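Local structure of serpin B3 (Homo sapiens, 4ZK3) at residues A[16-21]-A[299-304]; A[28-33]-A[178-183]; A[134-139]-A[145-150]; A[161-166]-A[173-178]. The protein probably inhibits proteases as a member of the serpin family and forms the compact, aggregating Pso p27 structure linked to psoriasis. All coordinates share one frame; numbering follows the deposited sequence.

Contact 1: A[16-21]-A[299-304]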
# COMPACT_ATOMS: atom_id res chain seq x y z
N PHE A 16 8.94 -4.45 2.22
CA PHE A 16 9.75 -3.35 2.68
C PHE A 16 11.26 -3.66 2.59
O PHE A 16 12.04 -2.82 2.16
CB PHE A 16 9.37 -2.96 4.11
CG PHE A 16 10.07 -1.75 4.60
CD1 PHE A 16 9.66 -0.50 4.23
CD2 PHE A 16 11.21 -1.86 5.37
CE1 PHE A 16 10.32 0.63 4.66
CE2 PHE A 16 11.90 -0.74 5.81
CZ PHE A 16 11.46 0.50 5.43
N GLN A 17 11.65 -4.86 3.02
CA GLN A 17 13.07 -5.34 2.97
C GLN A 17 13.61 -5.36 1.54
O GLN A 17 14.71 -4.96 1.30
CB GLN A 17 13.19 -6.71 3.65
CG GLN A 17 12.65 -6.81 5.09
CD GLN A 17 13.42 -6.05 6.19
OE1 GLN A 17 13.51 -6.53 7.33
NE2 GLN A 17 13.94 -4.89 5.89
N GLN A 18 12.80 -5.70 0.56
CA GLN A 18 13.22 -5.57 -0.83
C GLN A 18 13.36 -4.13 -1.28
O GLN A 18 14.37 -3.76 -1.92
CB GLN A 18 12.27 -6.35 -1.77
CG GLN A 18 12.23 -7.84 -1.43
CD GLN A 18 13.63 -8.46 -1.55
OE1 GLN A 18 14.35 -8.25 -2.54
NE2 GLN A 18 14.05 -9.13 -0.49
N PHE A 19 12.38 -3.31 -0.90
CA PHE A 19 12.33 -1.92 -1.30
C PHE A 19 13.53 -1.14 -0.74
O PHE A 19 14.02 -0.21 -1.38
CB PHE A 19 11.04 -1.23 -0.85
CG PHE A 19 9.82 -1.73 -1.53
CD1 PHE A 19 9.87 -2.39 -2.73
CD2 PHE A 19 8.57 -1.50 -0.96
CE1 PHE A 19 8.74 -2.86 -3.32
CE2 PHE A 19 7.43 -1.95 -1.57
CZ PHE A 19 7.51 -2.63 -2.76
N ARG A 20 14.00 -1.55 0.42
CA ARG A 20 15.20 -0.95 1.00
C ARG A 20 16.43 -0.94 0.09
O ARG A 20 17.33 -0.11 0.28
CB ARG A 20 15.61 -1.69 2.24
CG ARG A 20 14.62 -1.49 3.36
CD ARG A 20 15.10 -2.16 4.61
NE ARG A 20 16.23 -1.41 5.12
CZ ARG A 20 17.02 -1.81 6.10
NH1 ARG A 20 16.77 -2.94 6.71
NH2 ARG A 20 18.04 -1.06 6.49
N LYS A 21 16.46 -1.85 -0.89
CA LYS A 21 17.61 -1.99 -1.78
C LYS A 21 17.73 -1.01 -2.90
O LYS A 21 18.78 -0.93 -3.47
CB LYS A 21 17.62 -3.36 -2.37
CG LYS A 21 17.74 -4.37 -1.25
CD LYS A 21 17.61 -5.77 -1.74
CE LYS A 21 17.92 -6.68 -0.58
NZ LYS A 21 17.36 -8.01 -0.89
N LEU A 299 8.94 -9.90 -6.66
CA LEU A 299 8.06 -11.04 -6.30
C LEU A 299 8.68 -12.39 -6.65
O LEU A 299 8.45 -13.39 -5.98
CB LEU A 299 6.69 -10.92 -7.02
CG LEU A 299 5.90 -9.68 -6.52
CD1 LEU A 299 4.76 -9.37 -7.46
CD2 LEU A 299 5.46 -9.95 -5.12
N ARG A 300 9.37 -12.41 -7.77
CA ARG A 300 10.19 -13.57 -8.18
C ARG A 300 11.13 -13.99 -7.04
O ARG A 300 10.98 -15.10 -6.55
CB ARG A 300 10.93 -13.26 -9.46
CG ARG A 300 11.63 -14.42 -10.13
CD ARG A 300 12.28 -13.87 -11.39
NE ARG A 300 11.38 -14.02 -12.54
CZ ARG A 300 11.25 -13.16 -13.53
NH1 ARG A 300 11.90 -12.01 -13.56
NH2 ARG A 300 10.41 -13.45 -14.53
N THR A 301 11.97 -13.07 -6.58
CA THR A 301 12.80 -13.28 -5.39
C THR A 301 12.06 -13.83 -4.20
O THR A 301 12.62 -14.65 -3.43
CB THR A 301 13.40 -11.95 -4.94
OG1 THR A 301 14.14 -11.37 -6.02
CG2 THR A 301 14.30 -12.12 -3.73
N MET A 302 10.82 -13.35 -4.01
CA MET A 302 10.08 -13.63 -2.82
C MET A 302 9.53 -15.00 -2.92
O MET A 302 9.06 -15.50 -1.95
CB MET A 302 8.98 -12.57 -2.58
CG MET A 302 9.56 -11.17 -2.22
SD MET A 302 8.46 -9.71 -2.06
CE MET A 302 7.32 -10.55 -1.00
N GLY A 303 9.55 -15.64 -4.08
CA GLY A 303 9.02 -17.01 -4.21
C GLY A 303 8.06 -17.23 -5.36
O GLY A 303 7.73 -18.39 -5.67
N MET A 304 7.59 -16.14 -5.98
CA MET A 304 6.62 -16.27 -7.08
C MET A 304 7.37 -16.41 -8.41
O MET A 304 7.69 -15.40 -9.07
CB MET A 304 5.60 -15.10 -7.11
CG MET A 304 4.40 -15.26 -6.20
SD MET A 304 3.45 -13.69 -6.02
CE MET A 304 2.99 -13.35 -7.70
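Gln18 carries this contact, laying its bent side chain across to Thr301 and Met302 of the neighbouring helix. CG lies beside the backbone N, and the chain bends again at chi2 (-60°); the bend leaves CG beside Met302 and turns the amide oxygen to Thr301. The aliphatic part is the inner one: Gln18 CG comes within 4.3 Å of Met302 SD, a loose apolar touch. Farther out, the amide crosses Thr301 at a slant, with Gln18 OE1 4.0 Å from Thr301 CG2. The same OE1 receives a weak hydrogen bond of 3.4 Å from Lys21 NZ, one turn further along its own segment.

These are the C-terminal ends of two helices of the serpin fold, 4-19 and 296-302, distant in sequence and neighbours on the protein surface. The second helix closes with a Schellman motif. Met304 N bonds back to Leu299 O at 2.9 Å, and Gly303, with its positive phi of 131°, lets the chain turn off directly after Met302.

Thr301 meets Gln18 with its methyl, while OG1 hydrogen-bonds to Asp297 O in its own helix. Met302 reaches deeper. Extended about chi2 (174°), its side chain runs down between the two helices, where it also lies against Phe11, Asp14 and Leu15 of helix 4-19 and against Val56 of helix 47-57. The residue after Gln18, Phe19, is buried, its ring stacked on Tyr293.

Contact 2: A[28-33]-A[178-183]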
# COMPACT_ATOMS: atom_id res chain seq x y z
N PHE A 28 7.04 4.50 -0.23
CA PHE A 28 5.62 4.61 0.08
C PHE A 28 4.82 3.71 -0.87
O PHE A 28 5.03 3.71 -2.11
CB PHE A 28 5.16 6.06 0.08
CG PHE A 28 3.78 6.22 0.49
CD1 PHE A 28 3.43 6.14 1.84
CD2 PHE A 28 2.77 6.34 -0.47
CE1 PHE A 28 2.10 6.22 2.24
CE2 PHE A 28 1.43 6.38 -0.08
CZ PHE A 28 1.09 6.34 1.28
N TYR A 29 3.92 2.89 -0.28
CA TYR A 29 3.22 1.86 -1.04
C TYR A 29 2.01 1.39 -0.22
O TYR A 29 1.90 1.68 1.00
CB TYR A 29 4.10 0.65 -1.35
CG TYR A 29 4.65 -0.12 -0.15
CD1 TYR A 29 5.81 0.33 0.53
CD2 TYR A 29 4.11 -1.34 0.22
CE1 TYR A 29 6.32 -0.38 1.63
CE2 TYR A 29 4.62 -2.05 1.29
CZ TYR A 29 5.72 -1.56 2.01
OH TYR A 29 6.27 -2.32 3.05
N SER A 30 1.08 0.81 -0.96
CA SER A 30 -0.11 0.18 -0.36
C SER A 30 0.01 -1.31 -0.44
O SER A 30 -0.31 -1.92 -1.48
CB SER A 30 -1.39 0.61 -1.05
OG SER A 30 -2.46 -0.17 -0.48
N PRO A 31 0.35 -1.93 0.68
CA PRO A 31 0.41 -3.39 0.67
C PRO A 31 -0.93 -4.04 0.37
O PRO A 31 -1.00 -5.08 -0.28
CB PRO A 31 0.84 -3.74 2.11
CG PRO A 31 0.56 -2.51 2.94
CD PRO A 31 0.68 -1.34 1.99
N ILE A 32 -2.01 -3.42 0.80
CA ILE A 32 -3.37 -3.99 0.59
C ILE A 32 -3.74 -3.99 -0.87
O ILE A 32 -4.37 -4.95 -1.38
CB ILE A 32 -4.41 -3.20 1.39
CG1 ILE A 32 -4.46 -3.72 2.80
CG2 ILE A 32 -5.80 -3.42 0.83
CD1 ILE A 32 -4.95 -5.17 2.88
N SER A 33 -3.33 -2.94 -1.56
CA SER A 33 -3.56 -2.86 -3.03
C SER A 33 -2.86 -3.99 -3.73
O SER A 33 -3.41 -4.66 -4.65
CB SER A 33 -3.09 -1.50 -3.54
OG SER A 33 -3.06 -1.49 -4.95
N ASN A 178 -5.94 -2.95 -9.22
CA ASN A 178 -6.49 -2.46 -7.98
C ASN A 178 -6.14 -0.98 -7.77
O ASN A 178 -5.01 -0.57 -7.98
CB ASN A 178 -5.89 -3.19 -6.75
CG ASN A 178 -6.39 -2.64 -5.46
OD1 ASN A 178 -7.50 -3.02 -5.00
ND2 ASN A 178 -5.70 -1.70 -4.91
N ALA A 179 -7.13 -0.17 -7.39
CA ALA A 179 -6.88 1.21 -6.95
C ALA A 179 -7.48 1.46 -5.58
O ALA A 179 -8.61 1.04 -5.29
CB ALA A 179 -7.46 2.23 -7.93
N ILE A 180 -6.73 2.17 -4.75
CA ILE A 180 -7.12 2.52 -3.38
C ILE A 180 -6.88 4.01 -3.15
O ILE A 180 -5.87 4.59 -3.67
CB ILE A 180 -6.35 1.67 -2.34
CG1 ILE A 180 -6.81 1.98 -0.93
CG2 ILE A 180 -4.82 1.94 -2.41
CD1 ILE A 180 -6.21 1.07 0.16
N TYR A 181 -7.82 4.67 -2.44
CA TYR A 181 -7.81 6.11 -2.27
C TYR A 181 -8.35 6.48 -0.89
O TYR A 181 -9.38 5.96 -0.46
CB TYR A 181 -8.63 6.83 -3.36
CG TYR A 181 -8.67 8.31 -3.13
CD1 TYR A 181 -7.63 9.09 -3.55
CD2 TYR A 181 -9.75 8.93 -2.43
CE1 TYR A 181 -7.60 10.45 -3.33
CE2 TYR A 181 -9.72 10.32 -2.19
CZ TYR A 181 -8.66 11.07 -2.66
OH TYR A 181 -8.56 12.45 -2.46
N PHE A 182 -7.62 7.36 -0.20
CA PHE A 182 -7.98 7.82 1.11
C PHE A 182 -7.75 9.34 1.18
O PHE A 182 -6.70 9.82 0.77
CB PHE A 182 -7.11 7.15 2.15
CG PHE A 182 -7.21 7.78 3.49
CD1 PHE A 182 -8.40 7.70 4.21
CD2 PHE A 182 -6.14 8.51 4.01
CE1 PHE A 182 -8.51 8.32 5.47
CE2 PHE A 182 -6.24 9.10 5.24
CZ PHE A 182 -7.41 9.01 5.98
N LYS A 183 -8.72 10.11 1.67
CA LYS A 183 -8.45 11.48 2.06
C LYS A 183 -9.18 11.77 3.34
O LYS A 183 -10.34 11.49 3.43
CB LYS A 183 -8.87 12.48 0.99
CG LYS A 183 -8.41 13.93 1.28
CD LYS A 183 -8.97 14.92 0.24
CE LYS A 183 -8.74 16.37 0.68
NZ LYS A 183 -8.40 17.18 -0.53
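Ser30 meets Ile180 in what serpin nomenclature calls the shutter, the region behind the middle of the large central sheet where the start of helix 31-42 abuts strand 174-185. Ser30 is the N-cap of that helix. Its hydroxyl, carried opposite the backbone nitrogen by a chi1 of 174°, accepts from Ser33 N at 3.1 Å with an N-H...O angle of 158°, and it is also hydrogen-bonded to Leu382 O. This buried hydroxyl thus has two hydrogen-bond partners, while Ile180 CG2 rests on it from the strand, 3.7 Å from Ser30 OG. The backbone nitrogen of Ser30 pairs with His330 NE2.

One turn into the helix, Ser33 faces Asn178. Ser33 OG lies 2.6 Å from Asn178 ND2 and is hydrogen-bonded to Thr347 OG1 on strand 340-351, the antiparallel neighbour of 174-185; that strand's place is consistent with a reactive loop inserted into the sheet. The other end of the Asn178 amide, OD1, has weak hydrogen bonds to Asn105 and Ser36. One methyl touches both serines: Ile180 CG2, already against Ser30, also sits 4.0 Å from Ser33 CB.

Contact 3: A[134-139]-A[145-150]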
# COMPACT_ATOMS: atom_id res chain seq x y z
N VAL A 134 -11.33 -4.32 -23.81
CA VAL A 134 -10.58 -3.32 -24.59
C VAL A 134 -9.84 -4.00 -25.72
O VAL A 134 -9.71 -5.25 -25.77
CB VAL A 134 -9.62 -2.52 -23.67
CG1 VAL A 134 -10.45 -1.94 -22.52
CG2 VAL A 134 -8.50 -3.39 -23.10
N ASP A 135 -9.41 -3.18 -26.69
CA ASP A 135 -8.79 -3.65 -27.91
C ASP A 135 -7.29 -3.64 -27.80
O ASP A 135 -6.62 -2.73 -28.32
CB ASP A 135 -9.25 -2.76 -29.10
CG ASP A 135 -8.97 -3.40 -30.50
OD1 ASP A 135 -8.12 -4.31 -30.68
OD2 ASP A 135 -9.63 -2.92 -31.44
N PHE A 136 -6.73 -4.64 -27.13
CA PHE A 136 -5.30 -4.72 -26.93
C PHE A 136 -4.71 -5.14 -28.29
O PHE A 136 -3.60 -4.75 -28.62
CB PHE A 136 -4.84 -5.79 -25.87
CG PHE A 136 -5.10 -5.42 -24.39
CD1 PHE A 136 -4.58 -4.27 -23.82
CD2 PHE A 136 -5.81 -6.30 -23.56
CE1 PHE A 136 -4.79 -3.96 -22.48
CE2 PHE A 136 -6.04 -5.99 -22.23
CZ PHE A 136 -5.52 -4.82 -21.69
N ALA A 137 -5.43 -5.97 -29.05
CA ALA A 137 -4.87 -6.58 -30.26
C ALA A 137 -4.50 -5.51 -31.24
O ALA A 137 -3.38 -5.47 -31.70
CB ALA A 137 -5.85 -7.56 -30.91
N ASN A 138 -5.44 -4.62 -31.54
CA ASN A 138 -5.18 -3.60 -32.52
C ASN A 138 -4.84 -2.25 -31.97
O ASN A 138 -4.50 -1.39 -32.73
CB ASN A 138 -6.40 -3.41 -33.41
CG ASN A 138 -6.96 -4.72 -33.89
OD1 ASN A 138 -8.14 -5.01 -33.66
ND2 ASN A 138 -6.13 -5.53 -34.47
N ALA A 139 -4.92 -2.03 -30.66
CA ALA A 139 -4.75 -0.68 -30.12
C ALA A 139 -4.18 -0.73 -28.70
O ALA A 139 -4.78 -0.25 -27.75
CB ALA A 139 -6.10 0.01 -30.17
N LYS A 145 -3.59 3.69 -22.23
CA LYS A 145 -4.03 4.99 -21.76
C LYS A 145 -5.40 4.97 -21.19
O LYS A 145 -5.69 5.67 -20.24
CB LYS A 145 -3.94 6.06 -22.87
CG LYS A 145 -2.51 6.27 -23.32
CD LYS A 145 -2.43 7.37 -24.34
CE LYS A 145 -1.03 7.45 -24.92
NZ LYS A 145 -0.70 8.85 -25.30
N LYS A 146 -6.28 4.17 -21.74
CA LYS A 146 -7.59 4.00 -21.10
C LYS A 146 -7.51 3.42 -19.66
O LYS A 146 -8.24 3.84 -18.79
CB LYS A 146 -8.45 3.08 -21.94
CG LYS A 146 -9.90 2.96 -21.50
CD LYS A 146 -10.76 2.33 -22.60
CE LYS A 146 -10.08 2.38 -23.99
NZ LYS A 146 -10.98 2.00 -25.11
N ILE A 147 -6.60 2.47 -19.43
CA ILE A 147 -6.50 1.84 -18.07
C ILE A 147 -5.95 2.91 -17.09
O ILE A 147 -6.51 3.11 -16.01
CB ILE A 147 -5.59 0.62 -18.13
CG1 ILE A 147 -6.30 -0.49 -18.95
CG2 ILE A 147 -5.22 0.07 -16.76
CD1 ILE A 147 -5.33 -1.54 -19.49
N ASN A 148 -4.87 3.56 -17.50
CA ASN A 148 -4.24 4.65 -16.76
C ASN A 148 -5.29 5.73 -16.39
O ASN A 148 -5.27 6.24 -15.27
CB ASN A 148 -3.00 5.19 -17.48
CG ASN A 148 -1.80 4.25 -17.43
OD1 ASN A 148 -1.71 3.31 -16.66
ND2 ASN A 148 -0.86 4.50 -18.29
N SER A 149 -6.27 6.05 -17.27
CA SER A 149 -7.29 7.04 -16.92
C SER A 149 -8.29 6.54 -15.96
O SER A 149 -8.76 7.29 -15.09
CB SER A 149 -8.05 7.63 -18.16
OG SER A 149 -7.10 8.25 -19.00
N TRP A 150 -8.73 5.30 -16.11
CA TRP A 150 -9.56 4.72 -15.08
C TRP A 150 -8.91 4.84 -13.69
O TRP A 150 -9.56 5.22 -12.68
CB TRP A 150 -9.86 3.26 -15.38
CG TRP A 150 -10.75 2.69 -14.39
CD1 TRP A 150 -12.08 2.84 -14.32
CD2 TRP A 150 -10.38 1.85 -13.27
NE1 TRP A 150 -12.58 2.16 -13.22
CE2 TRP A 150 -11.55 1.54 -12.57
CE3 TRP A 150 -9.15 1.35 -12.80
CZ2 TRP A 150 -11.56 0.72 -11.46
CZ3 TRP A 150 -9.15 0.57 -11.67
CH2 TRP A 150 -10.34 0.24 -11.02
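Lys146 is the first residue of the helical segment to meet the preceding loop, and it does so with its hydrocarbon stem: Lys146 CD lies 4.3 Å from Val134 CG1. With chi1 at -172° the chain leaves the helix pointing back toward the end of strand 130-134, and the valine methyl touches the stem at CD, at the exposed margin of the contact.

Ile147, next in order, makes the buried half. Its CD1 methyl comes to the edge of the Phe136 ring, near the ring plane, 3.9 Å from Phe136 CE1, and the two side chains cross at about a right angle. One face of that ring is occupied from within its own segment: Val134 CG2 sits over the ring centre, 3.5 Å above the plane. Valine, phenylalanine and isoleucine so form a small cluster between helix 140-153 and the central sheet of the serpin, joined from the sheet by Val175, which touches both Phe136 and Ile147.

Ser149 turns its hydroxyl back on the helix. Ser149 OG donates to Lys145 O at 3.2 Å, from the face of the carbonyl opposite to the one used by Ser149 N, so one oxygen is gripped twice. Trp150 continues toward the sheet, with Lys106 in a cation-pi contact.

Within the loop an Asx motif has Asp135 OD1 accept from Asn138 N at 2.8 Å, while Ala137 N bonds to Glu110. What joins loop and helix is apolar, without directional bonds: the buried Phe136-Ile147 half probably coheres by excluding water, whereas Val134 and Lys146 only touch loosely at the surface.

Contact 4: A[161-166]-A[173-178]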
# COMPACT_ATOMS: atom_id res chain seq x y z
N ASN A 161 -0.42 7.63 -15.06
CA ASN A 161 0.51 6.85 -15.86
C ASN A 161 0.95 5.54 -15.13
O ASN A 161 2.11 5.12 -15.16
CB ASN A 161 1.68 7.72 -16.37
CG ASN A 161 2.43 7.07 -17.54
OD1 ASN A 161 3.62 6.79 -17.47
ND2 ASN A 161 1.74 6.87 -18.65
N LEU A 162 0.01 4.88 -14.47
CA LEU A 162 0.34 3.71 -13.67
C LEU A 162 1.19 2.72 -14.46
O LEU A 162 2.17 2.23 -13.96
CB LEU A 162 -0.95 3.02 -13.17
CG LEU A 162 -0.68 1.67 -12.45
CD1 LEU A 162 0.16 1.83 -11.17
CD2 LEU A 162 -2.01 0.98 -12.20
N ILE A 163 0.79 2.47 -15.72
CA ILE A 163 1.42 1.50 -16.58
C ILE A 163 2.20 2.29 -17.69
O ILE A 163 1.57 2.83 -18.61
CB ILE A 163 0.43 0.56 -17.25
CG1 ILE A 163 -0.46 -0.20 -16.22
CG2 ILE A 163 1.20 -0.48 -18.06
CD1 ILE A 163 -1.61 -0.90 -16.90
N PRO A 164 3.53 2.38 -17.57
CA PRO A 164 4.31 3.09 -18.58
C PRO A 164 4.43 2.29 -19.89
O PRO A 164 4.05 1.11 -19.95
CB PRO A 164 5.68 3.27 -17.90
CG PRO A 164 5.38 3.21 -16.42
CD PRO A 164 4.37 2.08 -16.39
N GLU A 165 4.93 2.94 -20.93
CA GLU A 165 5.02 2.32 -22.25
C GLU A 165 5.97 1.20 -22.04
O GLU A 165 6.81 1.26 -21.15
CB GLU A 165 5.62 3.29 -23.25
CG GLU A 165 4.94 4.65 -23.27
CD GLU A 165 5.61 5.59 -24.22
OE1 GLU A 165 6.16 6.62 -23.73
OE2 GLU A 165 5.61 5.26 -25.44
N GLY A 166 5.86 0.16 -22.84
CA GLY A 166 6.73 -0.96 -22.70
C GLY A 166 6.01 -2.13 -22.08
O GLY A 166 6.37 -3.26 -22.29
N THR A 173 -3.45 -9.95 -23.10
CA THR A 173 -4.86 -10.35 -23.01
C THR A 173 -5.60 -9.96 -21.72
O THR A 173 -6.83 -10.00 -21.71
CB THR A 173 -5.03 -11.84 -23.28
OG1 THR A 173 -4.22 -12.57 -22.35
CG2 THR A 173 -4.69 -12.14 -24.75
N LEU A 174 -4.86 -9.59 -20.67
CA LEU A 174 -5.38 -9.38 -19.31
C LEU A 174 -4.53 -8.30 -18.59
O LEU A 174 -3.34 -8.40 -18.54
CB LEU A 174 -5.28 -10.72 -18.56
CG LEU A 174 -5.38 -10.67 -17.04
CD1 LEU A 174 -6.46 -11.55 -16.45
CD2 LEU A 174 -4.07 -11.07 -16.42
N VAL A 175 -5.19 -7.28 -18.06
CA VAL A 175 -4.61 -6.41 -17.02
C VAL A 175 -5.61 -6.36 -15.83
O VAL A 175 -6.77 -5.97 -15.96
CB VAL A 175 -4.34 -5.00 -17.51
CG1 VAL A 175 -3.80 -4.09 -16.40
CG2 VAL A 175 -3.39 -5.02 -18.72
N LEU A 176 -5.16 -6.83 -14.68
CA LEU A 176 -5.94 -6.75 -13.49
C LEU A 176 -5.44 -5.54 -12.74
O LEU A 176 -4.23 -5.34 -12.61
CB LEU A 176 -5.73 -8.00 -12.68
CG LEU A 176 -6.36 -9.26 -13.25
CD1 LEU A 176 -5.78 -10.51 -12.63
CD2 LEU A 176 -7.82 -9.25 -12.95
N VAL A 177 -6.35 -4.73 -12.22
CA VAL A 177 -5.97 -3.51 -11.57
C VAL A 177 -6.68 -3.33 -10.25
O VAL A 177 -7.83 -3.62 -10.17
CB VAL A 177 -6.21 -2.31 -12.51
CG1 VAL A 177 -5.73 -1.05 -11.85
CG2 VAL A 177 -5.44 -2.52 -13.80
N ASN A 178 -5.94 -2.95 -9.22
CA ASN A 178 -6.49 -2.46 -7.98
C ASN A 178 -6.14 -0.98 -7.77
O ASN A 178 -5.01 -0.57 -7.98
CB ASN A 178 -5.89 -3.19 -6.75
CG ASN A 178 -6.39 -2.64 -5.46
OD1 ASN A 178 -7.50 -3.02 -5.00
ND2 ASN A 178 -5.70 -1.70 -4.91
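Two apolar pairs make the whole of this contact, each joining one residue of the irregular 161-166 segment to one of strand 174-185. Ile163 and Val175 approach tip to tip, with Ile163 CD1 3.9 Å from Val175 CG1. A chi2 of 168° stretches the isoleucine to its full length, and that reach is what spans backbones whose CA atoms, in Ile163 and Val175, stand 10.0 Å apart. Beside it, Leu162 CD2 approaches Val177 CG1 at 4.3 Å, a looser touch. Two residues apart on the strand, Val175 and Val177 present the same face to segment 161-166.

Polar interactions fix the backbones on either side of this apolar layer. In the loop segment Ile163 is held at both ends of its main chain by helix 140-153: its N bonds to Asn148 OD1, and its O accepts from Arg144 NH1. The strand is held by its sheet partners, Val175 pairing with Phe108 and Leu176 with Val349, and a classic beta bulge places Thr173 and Leu174 opposite Gly351.

This is the serpin connection that leads from the helix lying across the central sheet into the sheet itself. Leu162 and Ile163 also rest on Ala348 of strand 340-351, and Val175 meets Ile168, so the segment lies over two adjacent strands, next to helix 140-153.

From the N terminus, helix 4-19 opens contact 1, which closes only at helix 296-302 and encloses the other three contacts. Strand 27-29 and helix 31-42 follow and open contact 2, closed by strand 174-185; contacts 3 and 4 nest inside that loop in series. Contact 3 folds the loop after strand 130-134 onto helix 140-153, and contact 4 sets the connection after that helix on strand 174-185. No loops cross. Contacts 1 and 2 touch where Phe19 CE2 lies 3.5 Å from Tyr29 CD1. Contacts 3 and 4, centres 9 Å apart, touch through helix 140-153 and its following connection. Contacts 2 and 4 share Asn178, so one strand ties helix 31-42 to that connection.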